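Local coordinates for protein intracellular exo-alpha-(1->5)-L-arabinofuranosidase (Bifidobacterium longum, PDB 2Y2W) that hydrolyses terminal non-reducing alpha-L-arabinofuranosyl residues from arabinan and arabinoxylan, a step in the breakdown of plant cell-wall polysaccharides, at residues D[82-87]-D[91-96]; D[126-131]-D[149-154]; D[137-142]-D[347-352]; D[525-528]-D[533-536]. All coordinates share one frame; numbering follows the deposited sequence.

Interaction 1 of 4, residues D[82-87]-D[91-96]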
loop_
_atom_site.group_PDB
_atom_site.type_symbol
_atom_site.label_atom_id
_atom_site.label_comp_id
_atom_site.label_asym_id
_atom_site.label_seq_id
_atom_site.Cartn_x
_atom_site.Cartn_y
_atom_site.Cartn_z
ATOM N N PRO D 82 19.006 -21.716 -26.022
ATOM C CA PRO D 82 18.424 -22.182 -27.292
ATOM C C PRO D 82 19.441 -22.616 -28.349
ATOM O O PRO D 82 19.134 -23.472 -29.185
ATOM C CB PRO D 82 17.652 -20.958 -27.796
ATOM C CG PRO D 82 17.421 -20.122 -26.592
ATOM C CD PRO D 82 18.629 -20.321 -25.737
ATOM N N SER D 83 20.632 -22.026 -28.309
ATOM C CA SER D 83 21.670 -22.292 -29.299
ATOM C C SER D 83 22.645 -23.384 -28.855
ATOM O O SER D 83 23.634 -23.650 -29.540
ATOM C CB SER D 83 22.434 -21.004 -29.615
ATOM O OG SER D 83 23.136 -20.546 -28.472
ATOM N N HIS D 84 22.365 -24.014 -27.715
ATOM C CA HIS D 84 23.229 -25.066 -27.178
ATOM C C HIS D 84 23.069 -26.389 -27.943
ATOM O O HIS D 84 21.954 -26.748 -28.326
ATOM C CB HIS D 84 22.954 -25.276 -25.692
ATOM C CG HIS D 84 23.993 -26.099 -25.002
ATOM N ND1 HIS D 84 23.930 -27.474 -24.939
ATOM C CD2 HIS D 84 25.133 -25.744 -24.365
ATOM C CE1 HIS D 84 24.982 -27.930 -24.283
ATOM N NE2 HIS D 84 25.728 -26.901 -23.924
ATOM N N PRO D 85 24.185 -27.116 -28.168
ATOM C CA PRO D 85 24.167 -28.398 -28.892
ATOM C C PRO D 85 23.228 -29.479 -28.331
ATOM O O PRO D 85 23.058 -30.521 -28.967
ATOM C CB PRO D 85 25.622 -28.868 -28.802
ATOM C CG PRO D 85 26.402 -27.616 -28.719
ATOM C CD PRO D 85 25.568 -26.672 -27.900
ATOM N N THR D 86 22.634 -29.238 -27.162
ATOM C CA THR D 86 21.689 -30.185 -26.551
ATOM C C THR D 86 20.302 -29.573 -26.303
ATOM O O THR D 86 19.435 -30.204 -25.691
ATOM C CB THR D 86 22.223 -30.775 -25.222
ATOM O OG1 THR D 86 22.400 -29.729 -24.260
ATOM C CG2 THR D 86 23.543 -31.508 -25.436
ATOM N N ALA D 87 20.097 -28.352 -26.787
ATOM C CA ALA D 87 18.828 -27.650 -26.612
ATOM C C ALA D 87 17.670 -28.341 -27.330
ATOM O O ALA D 87 17.796 -28.743 -28.491
ATOM C CB ALA D 87 18.952 -26.208 -27.081
ATOM N N GLY D 91 14.178 -24.804 -26.205
ATOM C CA GLY D 91 15.460 -24.177 -25.908
ATOM C C GLY D 91 16.038 -24.525 -24.547
ATOM O O GLY D 91 16.924 -23.827 -24.053
ATOM N N PHE D 92 15.538 -25.598 -23.939
ATOM C CA PHE D 92 16.082 -26.081 -22.672
ATOM C C PHE D 92 17.236 -27.043 -22.919
ATOM O O PHE D 92 17.147 -27.921 -23.782
ATOM C CB PHE D 92 15.010 -26.769 -21.816
ATOM C CG PHE D 92 13.756 -25.958 -21.622
ATOM C CD1 PHE D 92 13.817 -24.623 -21.230
ATOM C CD2 PHE D 92 12.507 -26.544 -21.808
ATOM C CE1 PHE D 92 12.657 -23.882 -21.049
ATOM C CE2 PHE D 92 11.337 -25.807 -21.625
ATOM C CZ PHE D 92 11.415 -24.473 -21.246
ATOM N N ARG D 93 18.313 -26.875 -22.155
ATOM C CA ARG D 93 19.481 -27.745 -22.260
ATOM C C ARG D 93 19.166 -29.131 -21.720
ATOM O O ARG D 93 18.769 -29.276 -20.563
ATOM C CB ARG D 93 20.669 -27.148 -21.504
ATOM C CG ARG D 93 21.443 -26.105 -22.286
ATOM C CD ARG D 93 22.575 -25.500 -21.458
ATOM N NE ARG D 93 23.684 -26.431 -21.255
ATOM C CZ ARG D 93 24.927 -26.070 -20.944
ATOM N NH1 ARG D 93 25.247 -24.787 -20.806
ATOM N NH2 ARG D 93 25.860 -26.997 -20.779
ATOM N N GLN D 94 19.341 -30.146 -22.563
ATOM C CA GLN D 94 19.058 -31.526 -22.165
ATOM C C GLN D 94 20.117 -32.080 -21.222
ATOM O O GLN D 94 19.794 -32.850 -20.319
ATOM C CB GLN D 94 18.889 -32.439 -23.387
ATOM C CG GLN D 94 18.237 -33.798 -23.086
ATOM C CD GLN D 94 16.859 -33.680 -22.438
ATOM O OE1 GLN D 94 15.932 -33.101 -23.007
ATOM N NE2 GLN D 94 16.724 -34.240 -21.242
ATOM N N ASP D 95 21.372 -31.684 -21.424
ATOM C CA ASP D 95 22.461 -32.143 -20.559
ATOM C C ASP D 95 22.256 -31.697 -19.111
ATOM O O ASP D 95 22.586 -32.428 -18.173
ATOM C CB ASP D 95 23.840 -31.717 -21.095
ATOM C CG ASP D 95 23.984 -30.204 -21.267
ATOM O OD1 ASP D 95 23.004 -29.455 -21.051
ATOM O OD2 ASP D 95 25.098 -29.764 -21.629
ATOM N N VAL D 96 21.693 -30.501 -18.945
ATOM C CA VAL D 96 21.359 -29.964 -17.631
ATOM C C VAL D 96 20.170 -30.726 -17.047
ATOM O O VAL D 96 20.206 -31.136 -15.883
ATOM C CB VAL D 96 21.092 -28.434 -17.694
ATOM C CG1 VAL D 96 20.447 -27.926 -16.411
ATOM C CG2 VAL D 96 22.389 -27.691 -17.966
#

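Interaction 2 of 4, residues D[126-131]-D[149-154]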
loop_
_atom_site.group_PDB
_atom_site.type_symbol
_atom_site.label_atom_id
_atom_site.label_comp_id
_atom_site.label_asym_id
_atom_site.label_seq_id
_atom_site.Cartn_x
_atom_site.Cartn_y
_atom_site.Cartn_z
ATOM N N GLY D 126 2.972 -14.831 -22.599
ATOM C CA GLY D 126 2.673 -14.490 -23.985
ATOM C C GLY D 126 3.838 -14.775 -24.912
ATOM O O GLY D 126 4.822 -15.398 -24.501
ATOM N N PRO D 127 3.733 -14.323 -26.177
ATOM C CA PRO D 127 4.781 -14.544 -27.180
ATOM C C PRO D 127 6.077 -13.811 -26.827
ATOM O O PRO D 127 6.046 -12.610 -26.541
ATOM C CB PRO D 127 4.167 -13.966 -28.466
ATOM C CG PRO D 127 2.686 -13.907 -28.202
ATOM C CD PRO D 127 2.574 -13.609 -26.745
ATOM N N ARG D 128 7.199 -14.537 -26.848
ATOM C CA ARG D 128 8.519 -13.975 -26.525
ATOM C C ARG D 128 8.810 -12.671 -27.259
ATOM O O ARG D 128 9.301 -11.711 -26.659
ATOM C CB ARG D 128 9.631 -14.976 -26.833
ATOM C CG ARG D 128 9.843 -16.032 -25.774
ATOM C CD ARG D 128 11.139 -16.779 -26.021
ATOM N NE ARG D 128 11.191 -18.040 -25.289
ATOM C CZ ARG D 128 10.789 -19.212 -25.774
ATOM N NH1 ARG D 128 10.297 -19.301 -27.003
ATOM N NH2 ARG D 128 10.880 -20.299 -25.026
ATOM N N GLU D 129 8.498 -12.649 -28.554
ATOM C CA GLU D 129 8.722 -11.483 -29.410
ATOM C C GLU D 129 8.275 -10.187 -28.745
ATOM O O GLU D 129 8.974 -9.174 -28.812
ATOM C CB GLU D 129 7.993 -11.641 -30.753
ATOM C CG GLU D 129 8.422 -12.848 -31.586
ATOM C CD GLU D 129 7.802 -14.157 -31.110
ATOM O OE1 GLU D 129 6.612 -14.150 -30.717
ATOM O OE2 GLU D 129 8.507 -15.193 -31.135
ATOM N N ASN D 130 7.122 -10.241 -28.082
ATOM C CA ASN D 130 6.459 -9.050 -27.561
ATOM C C ASN D 130 6.634 -8.822 -26.055
ATOM O O ASN D 130 6.000 -7.933 -25.477
ATOM C CB ASN D 130 4.973 -9.076 -27.953
ATOM C CG ASN D 130 4.769 -9.096 -29.466
ATOM O OD1 ASN D 130 4.477 -10.140 -30.052
ATOM N ND2 ASN D 130 4.942 -7.942 -30.105
ATOM N N ARG D 131 7.506 -9.613 -25.429
ATOM C CA ARG D 131 7.807 -9.447 -24.006
ATOM C C ARG D 131 8.790 -8.293 -23.785
ATOM O O ARG D 131 9.804 -8.203 -24.479
ATOM C CB ARG D 131 8.355 -10.744 -23.404
ATOM C CG ARG D 131 7.390 -11.920 -23.467
ATOM C CD ARG D 131 7.969 -13.143 -22.785
ATOM N NE ARG D 131 7.308 -14.377 -23.205
ATOM C CZ ARG D 131 7.567 -15.582 -22.700
ATOM N NH1 ARG D 131 8.478 -15.736 -21.744
ATOM N NH2 ARG D 131 6.911 -16.639 -23.153
ATOM N N ILE D 149 6.735 -17.905 -16.446
ATOM C CA ILE D 149 5.976 -19.009 -15.857
ATOM C C ILE D 149 5.425 -19.997 -16.897
ATOM O O ILE D 149 5.307 -21.186 -16.612
ATOM C CB ILE D 149 4.873 -18.505 -14.864
ATOM C CG1 ILE D 149 4.252 -19.670 -14.080
ATOM C CG2 ILE D 149 3.814 -17.668 -15.578
ATOM C CD1 ILE D 149 5.247 -20.458 -13.240
ATOM N N ASP D 150 5.100 -19.500 -18.091
ATOM C CA ASP D 150 4.713 -20.351 -19.219
ATOM C C ASP D 150 5.842 -21.330 -19.548
ATOM O O ASP D 150 5.613 -22.531 -19.701
ATOM C CB ASP D 150 4.409 -19.504 -20.462
ATOM C CG ASP D 150 3.060 -18.791 -20.394
ATOM O OD1 ASP D 150 2.185 -19.194 -19.595
ATOM O OD2 ASP D 150 2.869 -17.824 -21.170
ATOM N N ASP D 151 7.059 -20.797 -19.639
ATOM C CA ASP D 151 8.227 -21.564 -20.063
ATOM C C ASP D 151 8.752 -22.470 -18.957
ATOM O O ASP D 151 9.091 -23.630 -19.213
ATOM C CB ASP D 151 9.332 -20.624 -20.559
ATOM C CG ASP D 151 8.902 -19.796 -21.760
ATOM O OD1 ASP D 151 8.635 -20.380 -22.833
ATOM O OD2 ASP D 151 8.834 -18.555 -21.631
ATOM N N PHE D 152 8.816 -21.951 -17.731
ATOM C CA PHE D 152 9.278 -22.749 -16.599
ATOM C C PHE D 152 8.323 -23.901 -16.286
ATOM O O PHE D 152 8.752 -24.947 -15.789
ATOM C CB PHE D 152 9.523 -21.896 -15.350
ATOM C CG PHE D 152 10.219 -22.643 -14.244
ATOM C CD1 PHE D 152 11.595 -22.835 -14.278
ATOM C CD2 PHE D 152 9.494 -23.183 -13.188
ATOM C CE1 PHE D 152 12.237 -23.539 -13.268
ATOM C CE2 PHE D 152 10.129 -23.890 -12.177
ATOM C CZ PHE D 152 11.502 -24.066 -12.216
ATOM N N TYR D 153 7.038 -23.705 -16.578
ATOM C CA TYR D 153 6.058 -24.785 -16.503
ATOM C C TYR D 153 6.434 -25.920 -17.459
ATOM O O TYR D 153 6.427 -27.090 -17.078
ATOM C CB TYR D 153 4.643 -24.285 -16.817
ATOM C CG TYR D 153 3.649 -25.411 -16.991
ATOM C CD1 TYR D 153 3.153 -26.102 -15.884
ATOM C CD2 TYR D 153 3.227 -25.804 -18.260
ATOM C CE1 TYR D 153 2.248 -27.147 -16.037
ATOM C CE2 TYR D 153 2.327 -26.850 -18.424
ATOM C CZ TYR D 153 1.840 -27.514 -17.308
ATOM O OH TYR D 153 0.951 -28.551 -17.462
ATOM N N ARG D 154 6.752 -25.556 -18.699
ATOM C CA ARG D 154 7.179 -26.518 -19.705
ATOM C C ARG D 154 8.459 -27.232 -19.279
ATOM O O ARG D 154 8.597 -28.440 -19.478
ATOM C CB ARG D 154 7.353 -25.842 -21.068
ATOM C CG ARG D 154 6.035 -25.583 -21.791
ATOM C CD ARG D 154 6.262 -25.025 -23.188
ATOM N NE ARG D 154 6.477 -23.578 -23.182
ATOM C CZ ARG D 154 5.531 -22.676 -23.434
ATOM N NH1 ARG D 154 4.291 -23.060 -23.715
ATOM N NH2 ARG D 154 5.827 -21.384 -23.406
#

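Interaction 3 of 4, residues D[137-142]-D[347-352]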
loop_
_atom_site.group_PDB
_atom_site.type_symbol
_atom_site.label_atom_id
_atom_site.label_comp_id
_atom_site.label_asym_id
_atom_site.label_seq_id
_atom_site.Cartn_x
_atom_site.Cartn_y
_atom_site.Cartn_z
ATOM N N LEU D 137 16.567 -4.990 -10.055
ATOM C CA LEU D 137 17.290 -4.212 -9.049
ATOM C C LEU D 137 18.172 -5.073 -8.151
ATOM O O LEU D 137 19.272 -4.663 -7.786
ATOM C CB LEU D 137 16.315 -3.397 -8.197
ATOM C CG LEU D 137 16.029 -1.946 -8.593
ATOM C CD1 LEU D 137 15.416 -1.815 -9.986
ATOM C CD2 LEU D 137 15.126 -1.311 -7.552
ATOM N N ALA D 138 17.686 -6.263 -7.808
ATOM C CA ALA D 138 18.366 -7.151 -6.859
ATOM C C ALA D 138 19.797 -7.526 -7.263
ATOM O O ALA D 138 20.709 -7.479 -6.437
ATOM C CB ALA D 138 17.538 -8.399 -6.627
ATOM N N TRP D 139 19.987 -7.889 -8.529
ATOM C CA TRP D 139 21.286 -8.361 -9.018
ATOM C C TRP D 139 21.900 -7.435 -10.069
ATOM O O TRP D 139 22.949 -7.740 -10.640
ATOM C CB TRP D 139 21.167 -9.805 -9.524
ATOM C CG TRP D 139 20.644 -10.700 -8.453
ATOM C CD1 TRP D 139 19.375 -11.188 -8.339
ATOM C CD2 TRP D 139 21.358 -11.162 -7.301
ATOM N NE1 TRP D 139 19.261 -11.946 -7.199
ATOM C CE2 TRP D 139 20.462 -11.942 -6.540
ATOM C CE3 TRP D 139 22.673 -11.002 -6.845
ATOM C CZ2 TRP D 139 20.839 -12.568 -5.348
ATOM C CZ3 TRP D 139 23.047 -11.621 -5.658
ATOM C CH2 TRP D 139 22.132 -12.396 -4.924
ATOM N N HIS D 140 21.239 -6.299 -10.290
ATOM C CA HIS D 140 21.696 -5.257 -11.212
ATOM C C HIS D 140 21.889 -5.796 -12.628
ATOM O O HIS D 140 22.954 -5.655 -13.222
ATOM C CB HIS D 140 22.970 -4.581 -10.685
ATOM C CG HIS D 140 23.154 -3.177 -11.171
ATOM N ND1 HIS D 140 22.378 -2.129 -10.725
ATOM C CD2 HIS D 140 24.030 -2.646 -12.055
ATOM C CE1 HIS D 140 22.765 -1.014 -11.317
ATOM N NE2 HIS D 140 23.767 -1.300 -12.128
ATOM N N CYS D 141 20.843 -6.420 -13.156
ATOM C CA CYS D 141 20.888 -7.013 -14.485
ATOM C C CYS D 141 19.700 -6.579 -15.323
ATOM O O CYS D 141 18.651 -6.226 -14.783
ATOM C CB CYS D 141 20.909 -8.542 -14.384
ATOM S SG CYS D 141 22.375 -9.210 -13.567
ATOM N N THR D 142 19.873 -6.597 -16.642
ATOM C CA THR D 142 18.747 -6.459 -17.558
ATOM C C THR D 142 18.196 -7.840 -17.914
ATOM O O THR D 142 18.951 -8.761 -18.248
ATOM C CB THR D 142 19.075 -5.623 -18.830
ATOM O OG1 THR D 142 18.078 -5.857 -19.833
ATOM C CG2 THR D 142 20.422 -5.988 -19.400
ATOM N N ASP D 347 30.963 -13.399 1.074
ATOM C CA ASP D 347 31.915 -12.291 1.181
ATOM C C ASP D 347 32.255 -11.659 -0.173
ATOM O O ASP D 347 32.543 -10.461 -0.249
ATOM C CB ASP D 347 33.187 -12.721 1.921
ATOM C CG ASP D 347 33.814 -13.983 1.351
ATOM O OD1 ASP D 347 33.104 -14.795 0.724
ATOM O OD2 ASP D 347 35.033 -14.170 1.551
ATOM N N LYS D 348 32.207 -12.470 -1.231
ATOM C CA LYS D 348 32.418 -11.997 -2.603
ATOM C C LYS D 348 31.314 -11.031 -3.042
ATOM O O LYS D 348 31.583 -10.034 -3.714
ATOM C CB LYS D 348 32.504 -13.182 -3.580
ATOM C CG LYS D 348 33.853 -13.919 -3.623
ATOM C CD LYS D 348 34.098 -14.775 -2.380
ATOM C CE LYS D 348 35.272 -15.728 -2.563
ATOM N NZ LYS D 348 34.856 -17.020 -3.181
ATOM N N TRP D 349 30.075 -11.335 -2.662
ATOM C CA TRP D 349 28.936 -10.467 -2.960
ATOM C C TRP D 349 28.891 -9.262 -2.017
ATOM O O TRP D 349 28.500 -8.164 -2.425
ATOM C CB TRP D 349 27.621 -11.255 -2.916
ATOM C CG TRP D 349 26.388 -10.409 -3.087
ATOM C CD1 TRP D 349 25.438 -10.148 -2.140
ATOM C CD2 TRP D 349 25.978 -9.708 -4.270
ATOM N NE1 TRP D 349 24.461 -9.332 -2.660
ATOM C CE2 TRP D 349 24.768 -9.045 -3.964
ATOM C CE3 TRP D 349 26.516 -9.575 -5.559
ATOM C CZ2 TRP D 349 24.082 -8.260 -4.901
ATOM C CZ3 TRP D 349 25.835 -8.791 -6.491
ATOM C CH2 TRP D 349 24.631 -8.144 -6.154
ATOM N N ASN D 350 29.296 -9.473 -0.765
ATOM C CA ASN D 350 29.371 -8.398 0.229
ATOM C C ASN D 350 30.389 -7.309 -0.122
ATOM O O ASN D 350 30.163 -6.131 0.169
ATOM C CB ASN D 350 29.663 -8.962 1.623
ATOM C CG ASN D 350 28.423 -9.519 2.304
ATOM O OD1 ASN D 350 27.324 -8.979 2.164
ATOM N ND2 ASN D 350 28.598 -10.598 3.058
ATOM N N GLU D 351 31.501 -7.708 -0.741
ATOM C CA GLU D 351 32.519 -6.760 -1.201
ATOM C C GLU D 351 32.076 -6.024 -2.472
ATOM O O GLU D 351 32.496 -4.893 -2.720
ATOM C CB GLU D 351 33.879 -7.453 -1.401
ATOM C CG GLU D 351 33.951 -8.433 -2.578
ATOM C CD GLU D 351 35.234 -9.254 -2.610
ATOM O OE1 GLU D 351 35.735 -9.640 -1.528
ATOM O OE2 GLU D 351 35.735 -9.529 -3.724
ATOM N N GLN D 352 31.228 -6.673 -3.267
ATOM C CA GLN D 352 30.665 -6.066 -4.470
ATOM C C GLN D 352 29.673 -4.958 -4.118
ATOM O O GLN D 352 29.649 -3.915 -4.770
ATOM C CB GLN D 352 29.996 -7.127 -5.347
#

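Interaction 4 of 4, residues D[525-528]-D[533-536]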
loop_
_atom_site.group_PDB
_atom_site.type_symbol
_atom_site.label_atom_id
_atom_site.label_comp_id
_atom_site.label_asym_id
_atom_site.label_seq_id
_atom_site.Cartn_x
_atom_site.Cartn_y
_atom_site.Cartn_z
ATOM N N ARG D 525 40.470 -29.364 -2.329
ATOM C CA ARG D 525 40.503 -29.860 -3.707
ATOM C C ARG D 525 39.123 -29.738 -4.343
ATOM O O ARG D 525 38.102 -29.968 -3.689
ATOM C CB ARG D 525 41.015 -31.303 -3.769
ATOM C CG ARG D 525 41.701 -31.653 -5.084
ATOM C CD ARG D 525 42.821 -32.669 -4.885
ATOM N NE ARG D 525 42.407 -34.041 -5.176
ATOM C CZ ARG D 525 42.514 -34.627 -6.368
ATOM N NH1 ARG D 525 43.015 -33.963 -7.404
ATOM N NH2 ARG D 525 42.114 -35.882 -6.530
ATOM N N THR D 526 39.101 -29.376 -5.621
ATOM C CA THR D 526 37.874 -28.933 -6.269
ATOM C C THR D 526 37.711 -29.496 -7.682
ATOM O O THR D 526 38.694 -29.693 -8.400
ATOM C CB THR D 526 37.830 -27.383 -6.316
ATOM O OG1 THR D 526 37.997 -26.857 -4.995
ATOM C CG2 THR D 526 36.518 -26.888 -6.869
ATOM N N ASN D 527 36.460 -29.762 -8.059
ATOM C CA ASN D 527 36.106 -30.065 -9.444
ATOM C C ASN D 527 36.009 -28.781 -10.259
ATOM O O ASN D 527 35.329 -27.837 -9.857
ATOM C CB ASN D 527 34.780 -30.829 -9.510
ATOM C CG ASN D 527 34.900 -32.263 -9.028
ATOM O OD1 ASN D 527 35.940 -32.901 -9.186
ATOM N ND2 ASN D 527 33.824 -32.781 -8.448
ATOM N N THR D 528 36.700 -28.746 -11.394
ATOM C CA THR D 528 36.727 -27.561 -12.254
ATOM C C THR D 528 36.255 -27.899 -13.666
ATOM O O THR D 528 36.144 -29.069 -14.021
ATOM C CB THR D 528 38.138 -26.932 -12.318
ATOM O OG1 THR D 528 39.082 -27.908 -12.778
ATOM C CG2 THR D 528 38.568 -26.413 -10.948
ATOM N N GLU D 533 35.981 -34.328 -12.863
ATOM C CA GLU D 533 35.765 -35.546 -12.081
ATOM C C GLU D 533 36.938 -35.891 -11.155
ATOM O O GLU D 533 37.153 -37.061 -10.822
ATOM C CB GLU D 533 35.414 -36.727 -13.000
ATOM C CG GLU D 533 34.144 -36.519 -13.825
ATOM C CD GLU D 533 33.430 -37.815 -14.170
ATOM O OE1 GLU D 533 34.084 -38.747 -14.694
ATOM O OE2 GLU D 533 32.208 -37.901 -13.912
ATOM N N ALA D 534 37.673 -34.865 -10.731
ATOM C CA ALA D 534 38.816 -35.031 -9.829
ATOM C C ALA D 534 38.399 -35.440 -8.416
ATOM O O ALA D 534 39.108 -36.196 -7.750
ATOM C CB ALA D 534 39.654 -33.761 -9.791
ATOM N N VAL D 535 37.255 -34.930 -7.964
ATOM C CA VAL D 535 36.693 -35.303 -6.666
ATOM C C VAL D 535 35.377 -36.057 -6.867
ATOM O O VAL D 535 34.302 -35.456 -6.960
ATOM C CB VAL D 535 36.486 -34.077 -5.735
ATOM C CG1 VAL D 535 35.992 -34.520 -4.357
ATOM C CG2 VAL D 535 37.770 -33.271 -5.601
ATOM N N THR D 536 35.481 -37.378 -6.952
ATOM C CA THR D 536 34.318 -38.247 -7.104
ATOM C C THR D 536 34.268 -39.234 -5.938
ATOM O O THR D 536 35.307 -39.535 -5.347
ATOM C CB THR D 536 34.346 -39.012 -8.450
ATOM O OG1 THR D 536 35.615 -39.660 -8.613
ATOM C CG2 THR D 536 34.111 -38.061 -9.618
#

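Interaction 1 of 4, residues D[82-87]-D[91-96]
The guanidinium of Arg-93 lies flat on the ring of His-84, centres 3.6 Å apart and planes 19° from parallel, with Pro-85 CD on the opposite face of the imidazole. Although His-84 NE2 is close to Arg-93 NH2, the two are stacked rather than bonded; NE2 is paired instead with the carbonyl of Gly-423, while ND1 accepts the backbone N-H of Thr-86 (3.1 Å). The arginine spends its own donors elsewhere. Bent at chi3 (72°), it turns back side-on to Asp-95, NE reaching OD1 at 3.1 Å and NH2 reaching OD2 at 3.0 Å, both nearly straight. NH1 forms a salt bridge with Glu-81 and bonds to the carbonyl of Glu-420. Asp-95 OD1 also takes a weak bond from Thr-86 OG1 (3.3 Å). Shortening Arg-93 to an alanine is likely to leave the carboxylates of Asp-95 and Glu-81 without this mate and to uncover one face of the His-84 ring. Between the backbones, Gln-94 N donates to Thr-86 O at 3.1 Å, and a single bridge pairs Ala-87 with Arg-93. A type I beta turn, His-84 to Ala-87, is thus fastened to the N-terminal end of helix 94-103, where Arg-93 holds the N-cap position.

Interaction 2 of 4, residues D[126-131]-D[149-154]
Asp-151, on the helix that begins at Ile-149, draws in both arginines of the 126-131 loop, and salt bridges make up most of this contact. Arg-131 meets it end-on: NH1 and NH2 both donate to OD2 of Asp-151, at 2.8 and 3.1 Å, with the oxygen at the edge of the guanidinium. NH1 arrives nearly in line with the C-O bond, whereas NH2 comes from the syn side, tilted out of the carboxylate plane. Arg-128 makes a different kind of ion pair. Its NH2 is 3.1 Å from Asp-151 OD1, but the oxygen stands well out of the guanidinium plane and no N-H points at it, leaving charge attraction alone. Arg-154, from the next turn of the helix, gives Asp-151 OD1 a nearly straight bond from NH2 (3.0 Å), from above the carboxylate plane.

Hydrogen bonds to the backbone fix the loop side. With its chain extended from CG to NE, Arg-131 reaches back to its own loop, where NE and NH2 both donate to Gly-126 O (2.8 Å from NH2). NH1 also bonds to the carbonyl of Asn-145, and Arg-128 NE to that of Glu-146. Across the contact, Gly-126 N gives a weak bond to OD2 of Asp-150, whose other oxygen is held by Tyr-183.

Within the loop, Arg-128 CG packs over one face of the Arg-131 guanidinium.

Three arginines around one buried aspartate outnumber its single negative charge, an environment likely to keep Asp-151 ionised, while the bonds to Gly-126 O and Asp-151 OD2 limit how the Arg-131 guanidinium can turn.

Interaction 3 of 4, residues D[137-142]-D[347-352]
Trp-349 and Trp-139 carry nearly all of the contact, their indoles meeting through the six-membered rings. CE3 and CZ3 of Trp-139 come over the face of Trp-349: CZ3 stands 3.5 Å above that ring plane, over its centre, and CE3 lies 3.5 Å from Trp-349 CH2. The ring centroids are 4.6 Å apart and the planes are inclined at 48°, an oblique pairing. The backbones stay distant, with the CA atoms of the two tryptophans 10.0 Å apart, so the rings themselves span the gap. On Trp-349, CG is anti to the backbone N (chi1 175°), which carries the indole out from helix 347-357 toward the 137-142 loop.

Ala-138 adds a minor touch, its carbonyl O lying 3.8 Å from Trp-349 CZ2 and approaching that ring obliquely. The polar end of Trp-139 is engaged elsewhere: NE1 donates to OE2 of Glu-69, which by similarity binds the arabinofuranose, and its backbone N bonds to Asp-136. Ala-138 in turn rests on Asn-114, assigned the same role by similarity.

A serine in place of Trp-349 would probably leave CE3 and CZ3 of Trp-139 without their aromatic partner and open a gap between the helix and the 137-142 segment.

The meeting is therefore apolar, held by dispersion between two indoles. It joins the 347-357 helix to a tryptophan whose N-H is already committed to a probable sugar-binding glutamate, consistent with a second-shell part in shaping the edge of the substrate pocket.

Interaction 4 of 4, residues D[525-528]-D[533-536]
Segments 525-528 and 533-536 run past each other without regular strand pairing, their backbones nearest at Asn-527 and Ala-534, whose CA atoms are 5.7 Å apart. The side-chain amide of Asn-527 bridges the gap, gripping both polar groups of one residue: OD1 accepts from Val-535 N at 2.7 Å in a nearly straight bond (167°), and ND2 donates to Val-535 O at 3.1 Å. That carbonyl oxygen lies close to the Asn-527 amide plane. CG of Asn-527 lies anti to the carbonyl carbon (chi1 -72°), which turns the amide across toward Val-535, and the paired bonds fix which end is oxygen and which nitrogen. Ala-534 N is also near Asn-527 OD1, at 3.0 Å. Val-535 CG2 packs against the Arg-525 backbone, 3.8 Å from Arg-525 O, and near Arg-525 CB. The guanidinium of Arg-525, on a chain bent at chi2 and chi3, passes near Ala-534, with Arg-525 NH1 4.1 Å from Ala-534 CB, while its charge is met by Glu-520 in a salt bridge through NH2. The asparagine amide pairs with the N-H and C=O of one residue, much as a neighbouring backbone would, and so ties together the irregular loop between strands 512-518 and 538-539 of the C-terminal beta domain.

How the interactions relate
Interactions 1 and 2 touch each other: Phe-92 CZ of 91-96 lies 3.2 Å from Asp-151 O of helix 149-159, although their centres are 17 Å apart. Both set a loop against a helix: interaction 2 by salt bridges across the contact, interaction 1 by a stacked guanidinium and a backbone bond, its arginine-aspartate pair lying within 91-96. Interaction 3 crosses interaction 2 along the chain and is the long-range one, linking segments 205 residues apart at their closest ends; its 137-142 side touches residues that probably bind the sugar, and its chemistry is apolar. Interaction 4, about 37 Å from interaction 2 between centres, closes a beta-domain loop through amide-backbone bonds. All four are only partly buried.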